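Local coordinates for protein N-alpha-acetyltransferase 30 (Saccharomyces cerevisiae, PDB 6YGA) that catalyses transfer of an acetyl group from acetyl-CoA to the N-terminal methionine of target proteins, as the catalytic subunit of the NatC complex, at residues A[24-29]-A[83-88]; A[117-120]-A[126-129]. All blocks are in the same frame, centred on the assembly; numbering follows the deposited sequence.

Contact 1: A[24-29]-A[83-88]; sequences DADLSE and MLAVES
The carboxylate of D26 rests against the backbone of strand 76-86, its OD2 lying 4.1 Å from both CA and CB of A85. No hydrogen bond spans the two segments: from D26 OD2 the backbone O of L84 is 4.5 Å away and the N of V86 4.4 Å. The approach is a loose one, carboxylate oxygen over main chain. It comes about because CG of D26 sits beside its own backbone N, anti to the carbonyl carbon (chi1 -74°), which directs the carboxylate toward the strand. The other oxygen, OD1, forms a long, weak ion pair with R91, whose NE also makes a weak hydrogen bond to O of V86. An acid suits exposed D26, as it can face both solvent and this base. Alanine suits position 85, since its short methyl leaves room for D26 and also touches I23. Two residues before D26, OD1 of D24 is hydrogen-bonded to the hydroxyl of Y36. R91 opens a run matching the GNAT acetyl-CoA signature (Q/R-x-x-G-x-G/A), so the contact probably borders the cofactor-binding loop. In the GNAT fold, helix 13-26 packs over strand 76-86, which is hydrogen-bonded to the antiparallel strand 61-72, while residues 27-29 lead on toward helix 33-40.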
ATOM      1  N   ASP A  24       4.705 -25.960   4.777  1.00 72.02           N
ATOM      2  CA  ASP A  24       3.934 -25.450   5.911  1.00 76.22           C
ATOM      3  C   ASP A  24       4.827 -25.029   7.072  1.00 80.83           C
ATOM      4  O   ASP A  24       4.467 -24.116   7.823  1.00 78.43           O
ATOM      5  CB  ASP A  24       2.926 -26.499   6.384  1.00 79.08           C
ATOM      6  CG  ASP A  24       1.706 -26.581   5.491  1.00 79.08           C
ATOM      7  OD1 ASP A  24       1.444 -25.611   4.748  1.00 77.04           O
ATOM      8  OD2 ASP A  24       1.004 -27.611   5.539  1.00 81.04           O
ATOM      9  N   ALA A  25       5.982 -25.675   7.241  1.00 87.97           N
ATOM     10  CA  ALA A  25       6.868 -25.322   8.346  1.00 96.30           C
ATOM     11  C   ALA A  25       7.371 -23.887   8.227  1.00101.31           C
ATOM     12  O   ALA A  25       7.512 -23.186   9.236  1.00105.14           O
ATOM     13  CB  ALA A  25       8.042 -26.297   8.402  1.00 96.03           C
ATOM     14  N   ASP A  26       7.652 -23.432   7.002  1.00102.01           N
ATOM     15  CA  ASP A  26       8.201 -22.093   6.807  1.00105.46           C
ATOM     16  C   ASP A  26       7.140 -21.006   6.906  1.00107.31           C
ATOM     17  O   ASP A  26       7.447 -19.885   7.328  1.00108.27           O
ATOM     18  CB  ASP A  26       8.903 -21.995   5.450  1.00104.17           C
ATOM     19  CG  ASP A  26      10.237 -22.714   5.421  1.00108.25           C
ATOM     20  OD1 ASP A  26      10.503 -23.536   6.325  1.00111.65           O
ATOM     21  OD2 ASP A  26      11.027 -22.449   4.490  1.00107.76           O
ATOM     22  N   LEU A  27       5.899 -21.310   6.536  1.00109.32           N
ATOM     23  CA  LEU A  27       4.867 -20.288   6.433  1.00111.83           C
ATOM     24  C   LEU A  27       4.380 -19.837   7.803  1.00119.14           C
ATOM     25  O   LEU A  27       4.127 -20.657   8.690  1.00120.99           O
ATOM     26  CB  LEU A  27       3.682 -20.812   5.627  1.00110.24           C
ATOM     27  CG  LEU A  27       3.957 -21.288   4.202  1.00108.69           C
ATOM     28  CD1 LEU A  27       2.652 -21.634   3.509  1.00108.34           C
ATOM     29  CD2 LEU A  27       4.740 -20.246   3.414  1.00107.44           C
ATOM     30  N   SER A  28       4.241 -18.519   7.965  1.00123.05           N
ATOM     31  CA  SER A  28       3.499 -17.992   9.103  1.00128.75           C
ATOM     32  C   SER A  28       2.012 -18.298   8.968  1.00131.53           C
ATOM     33  O   SER A  28       1.344 -18.631   9.955  1.00133.08           O
ATOM     34  CB  SER A  28       3.738 -16.487   9.225  1.00128.34           C
ATOM     35  OG  SER A  28       5.079 -16.203   9.581  1.00127.10           O
ATOM     36  N   GLU A  29       1.476 -18.194   7.754  1.00133.63           N
ATOM     37  CA  GLU A  29       0.094 -18.531   7.468  1.00134.08           C
ATOM     38  C   GLU A  29       0.055 -19.647   6.431  1.00125.31           C
ATOM     39  O   GLU A  29       0.697 -19.530   5.377  1.00120.20           O
ATOM     40  CB  GLU A  29      -0.684 -17.301   6.967  1.00139.00           C
ATOM     41  CG  GLU A  29      -1.096 -16.363   8.090  1.00146.23           C
ATOM     42  CD  GLU A  29      -0.951 -14.906   7.722  1.00147.51           C
ATOM     43  OE1 GLU A  29      -1.013 -14.585   6.516  1.00145.59           O
ATOM     44  OE2 GLU A  29      -0.764 -14.084   8.644  1.00151.02           O
HETATM   45  N   MSE A  83       5.836 -21.366  -4.323  1.00 49.16           N
HETATM   46  CA  MSE A  83       6.464 -21.757  -3.064  1.00 54.39           C
HETATM   47  C   MSE A  83       7.889 -22.286  -3.232  1.00 54.22           C
HETATM   48  O   MSE A  83       8.218 -22.940  -4.222  1.00 54.66           O
HETATM   49  CB  MSE A  83       5.618 -22.816  -2.353  1.00 58.57           C
HETATM   50  CG  MSE A  83       4.269 -22.314  -1.871  1.00 64.70           C
HETATM   51 SE   MSE A  83       2.814 -22.651  -3.128  0.59 69.41          SE
HETATM   52  CE  MSE A  83       2.523 -24.545  -2.745  1.00 68.15           C
ATOM     53  N   LEU A  84       8.727 -21.994  -2.240  1.00 53.27           N
ATOM     54  CA  LEU A  84      10.103 -22.475  -2.196  1.00 51.74           C
ATOM     55  C   LEU A  84      10.454 -22.759  -0.746  1.00 52.81           C
ATOM     56  O   LEU A  84      10.456 -21.844   0.082  1.00 54.45           O
ATOM     57  CB  LEU A  84      11.075 -21.454  -2.793  1.00 50.90           C
ATOM     58  CG  LEU A  84      12.545 -21.881  -2.855  1.00 52.68           C
ATOM     59  CD1 LEU A  84      12.716 -23.104  -3.750  1.00 52.42           C
ATOM     60  CD2 LEU A  84      13.414 -20.730  -3.336  1.00 52.01           C
ATOM     61  N   ALA A  85      10.744 -24.020  -0.440  1.00 52.23           N
ATOM     62  CA  ALA A  85      11.073 -24.430   0.916  1.00 51.86           C
ATOM     63  C   ALA A  85      12.268 -25.371   0.883  1.00 52.98           C
ATOM     64  O   ALA A  85      12.382 -26.213  -0.012  1.00 53.01           O
ATOM     65  CB  ALA A  85       9.880 -25.111   1.601  1.00 50.21           C
ATOM     66  N   VAL A  86      13.165 -25.203   1.852  1.00 54.43           N
ATOM     67  CA  VAL A  86      14.321 -26.075   2.037  1.00 56.50           C
ATOM     68  C   VAL A  86      14.398 -26.424   3.515  1.00 60.13           C
ATOM     69  O   VAL A  86      14.262 -25.542   4.370  1.00 60.83           O
ATOM     70  CB  VAL A  86      15.630 -25.412   1.563  1.00 55.87           C
ATOM     71  CG1 VAL A  86      16.841 -26.199   2.054  1.00 55.68           C
ATOM     72  CG2 VAL A  86      15.651 -25.296   0.045  1.00 53.07           C
ATOM     73  N   GLU A  87      14.599 -27.706   3.814  1.00 63.82           N
ATOM     74  CA  GLU A  87      14.624 -28.164   5.197  1.00 66.86           C
ATOM     75  C   GLU A  87      15.746 -27.480   5.972  1.00 69.40           C
ATOM     76  O   GLU A  87      16.815 -27.183   5.433  1.00 71.27           O
ATOM     77  CB  GLU A  87      14.788 -29.681   5.243  1.00 72.69           C
ATOM     78  CG  GLU A  87      14.379 -30.310   6.558  1.00 82.38           C
ATOM     79  CD  GLU A  87      14.057 -31.782   6.416  1.00 89.60           C
ATOM     80  OE1 GLU A  87      13.745 -32.212   5.287  1.00 89.28           O
ATOM     81  OE2 GLU A  87      14.117 -32.510   7.430  1.00 95.75           O
ATOM     82  N   SER A  88      15.489 -27.234   7.260  1.00 71.91           N
ATOM     83  CA  SER A  88      16.396 -26.419   8.064  1.00 73.75           C
ATOM     84  C   SER A  88      17.791 -27.030   8.141  1.00 74.57           C
ATOM     85  O   SER A  88      18.794 -26.307   8.135  1.00 75.07           O
ATOM     86  CB  SER A  88      15.815 -26.230   9.466  1.00 75.94           C
ATOM     87  OG  SER A  88      16.605 -25.343  10.237  1.00 77.38           O
TER

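Contact 2: A[117-120]-A[126-129]; sequences LETE and ALNL
From its CB, the side chain of T119 forks toward helix 124-131, and each branch meets a different residue. OG1 lies opposite the backbone N (chi1 -168°) and touches the methyl CB of A126 at 3.5 Å; it also gives a weak hydrogen bond of 3.3 Å to OE1 of the next residue, E120. That same OE1 accepts a hydrogen bond from the side-chain amide of N123, whose OD1 accepts one from the backbone N of A126 in the first turn of the helix. The second branch, CG2, falls between the backbone N and carbonyl carbon and meets CD2 of L127 at 3.6 Å, the two side chains slanting across one another. L127 reaches further along the strand as well, with CG 4.1 Å from the backbone O of E120. Threonine suits a strand position that needs one polar and one apolar branch; alanine at 126 presents just a methyl to OG1, and leucine, with its longer branched chain, extends to F152 and L154. Helix 124-131 directly follows strand 114-120 and begins the crossover to strand 136-141. It lies over strand 151-157, which sits between those two in the sheet, and L129 meets A96 and K97 of helix 95-109.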
ATOM      1  N   LEU A 117       7.592 -13.499  -9.203  1.00 39.97           N
ATOM      2  CA  LEU A 117       7.441 -13.947  -7.829  1.00 41.27           C
ATOM      3  C   LEU A 117       7.290 -12.729  -6.932  1.00 41.29           C
ATOM      4  O   LEU A 117       7.626 -11.604  -7.314  1.00 41.29           O
ATOM      5  CB  LEU A 117       8.629 -14.811  -7.376  1.00 43.44           C
ATOM      6  CG  LEU A 117       9.984 -14.108  -7.222  1.00 43.33           C
ATOM      7  CD1 LEU A 117      10.259 -13.741  -5.770  1.00 43.91           C
ATOM      8  CD2 LEU A 117      11.115 -14.958  -7.785  1.00 43.53           C
ATOM      9  N   GLU A 118       6.772 -12.966  -5.733  1.00 42.30           N
ATOM     10  CA  GLU A 118       6.709 -11.959  -4.686  1.00 43.21           C
ATOM     11  C   GLU A 118       7.567 -12.416  -3.518  1.00 47.12           C
ATOM     12  O   GLU A 118       7.649 -13.616  -3.230  1.00 53.42           O
ATOM     13  CB  GLU A 118       5.271 -11.718  -4.215  1.00 45.51           C
ATOM     14  CG  GLU A 118       4.314 -11.300  -5.317  1.00 48.23           C
ATOM     15  CD  GLU A 118       3.387 -12.418  -5.746  1.00 51.36           C
ATOM     16  OE1 GLU A 118       3.509 -13.537  -5.202  1.00 52.56           O
ATOM     17  OE2 GLU A 118       2.533 -12.174  -6.623  1.00 52.93           O
ATOM     18  N   THR A 119       8.207 -11.461  -2.853  1.00 45.88           N
ATOM     19  CA  THR A 119       9.050 -11.769  -1.712  1.00 47.19           C
ATOM     20  C   THR A 119       9.049 -10.576  -0.767  1.00 44.82           C
ATOM     21  O   THR A 119       8.676  -9.461  -1.141  1.00 43.02           O
ATOM     22  CB  THR A 119      10.480 -12.128  -2.147  1.00 51.35           C
ATOM     23  OG1 THR A 119      11.197 -12.690  -1.042  1.00 57.51           O
ATOM     24  CG2 THR A 119      11.214 -10.899  -2.636  1.00 49.04           C
ATOM     25  N   GLU A 120       9.453 -10.834   0.473  1.00 45.17           N
ATOM     26  CA  GLU A 120       9.525  -9.779   1.472  1.00 44.96           C
ATOM     27  C   GLU A 120      10.686  -8.843   1.166  1.00 46.77           C
ATOM     28  O   GLU A 120      11.757  -9.278   0.735  1.00 49.07           O
ATOM     29  CB  GLU A 120       9.697 -10.380   2.868  1.00 46.97           C
ATOM     30  CG  GLU A 120       8.629 -11.393   3.267  1.00 49.46           C
ATOM     31  CD  GLU A 120       8.963 -12.819   2.849  1.00 56.11           C
ATOM     32  OE1 GLU A 120       9.820 -13.007   1.959  1.00 57.87           O
ATOM     33  OE2 GLU A 120       8.367 -13.759   3.418  1.00 58.94           O
ATOM     34  N   ALA A 126      16.494 -14.122   0.082  1.00 51.52           N
ATOM     35  CA  ALA A 126      15.702 -14.369  -1.119  1.00 51.43           C
ATOM     36  C   ALA A 126      16.004 -13.339  -2.200  1.00 51.47           C
ATOM     37  O   ALA A 126      16.128 -13.688  -3.380  1.00 51.72           O
ATOM     38  CB  ALA A 126      14.213 -14.367  -0.780  1.00 47.76           C
ATOM     39  N   LEU A 127      16.125 -12.065  -1.816  1.00 51.98           N
ATOM     40  CA  LEU A 127      16.454 -11.023  -2.786  1.00 50.44           C
ATOM     41  C   LEU A 127      17.813 -11.273  -3.422  1.00 49.61           C
ATOM     42  O   LEU A 127      17.978 -11.104  -4.635  1.00 47.65           O
ATOM     43  CB  LEU A 127      16.427  -9.647  -2.118  1.00 50.19           C
ATOM     44  CG  LEU A 127      15.060  -9.086  -1.718  1.00 49.04           C
ATOM     45  CD1 LEU A 127      15.201  -7.755  -0.989  1.00 48.26           C
ATOM     46  CD2 LEU A 127      14.185  -8.932  -2.948  1.00 47.42           C
ATOM     47  N   ASN A 128      18.798 -11.676  -2.618  1.00 51.67           N
ATOM     48  CA  ASN A 128      20.129 -11.933  -3.158  1.00 55.02           C
ATOM     49  C   ASN A 128      20.111 -13.114  -4.121  1.00 55.07           C
ATOM     50  O   ASN A 128      20.796 -13.096  -5.151  1.00 55.98           O
ATOM     51  CB  ASN A 128      21.114 -12.172  -2.014  1.00 58.38           C
ATOM     52  CG  ASN A 128      22.547 -12.287  -2.490  1.00 65.26           C
ATOM     53  OD1 ASN A 128      23.269 -11.291  -2.574  1.00 69.24           O
ATOM     54  ND2 ASN A 128      22.973 -13.507  -2.794  1.00 67.60           N
ATOM     55  N   LEU A 129      19.321 -14.144  -3.814  1.00 53.03           N
ATOM     56  CA  LEU A 129      19.260 -15.319  -4.679  1.00 52.84           C
ATOM     57  C   LEU A 129      18.619 -14.987  -6.023  1.00 48.40           C
ATOM     58  O   LEU A 129      19.137 -15.365  -7.081  1.00 48.16           O
ATOM     59  CB  LEU A 129      18.503 -16.442  -3.964  1.00 55.75           C
ATOM     60  CG  LEU A 129      17.950 -17.650  -4.723  1.00 57.98           C
ATOM     61  CD1 LEU A 129      18.976 -18.269  -5.655  1.00 62.92           C
ATOM     62  CD2 LEU A 129      17.463 -18.684  -3.719  1.00 59.16           C
TER

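Both contacts rest on one mixed sheet, in which strands 76-86 and 114-120 are parallel neighbours. Their centres are 14 Å apart and their nearest atoms about 5 Å, without touching. Along the chain they come in series, contact 1 closing before contact 2 opens, with helix 95-109 between. They use opposite faces: CB of A85 points to the face carrying helix 13-26, whereas CB of T119 points to the face carrying helix 124-131. In GNAT enzymes these two central strands typically diverge to admit the pantetheine arm of acetyl-CoA, so the contacts probably flank the cofactor cleft, here without its cofactor, from its two sides.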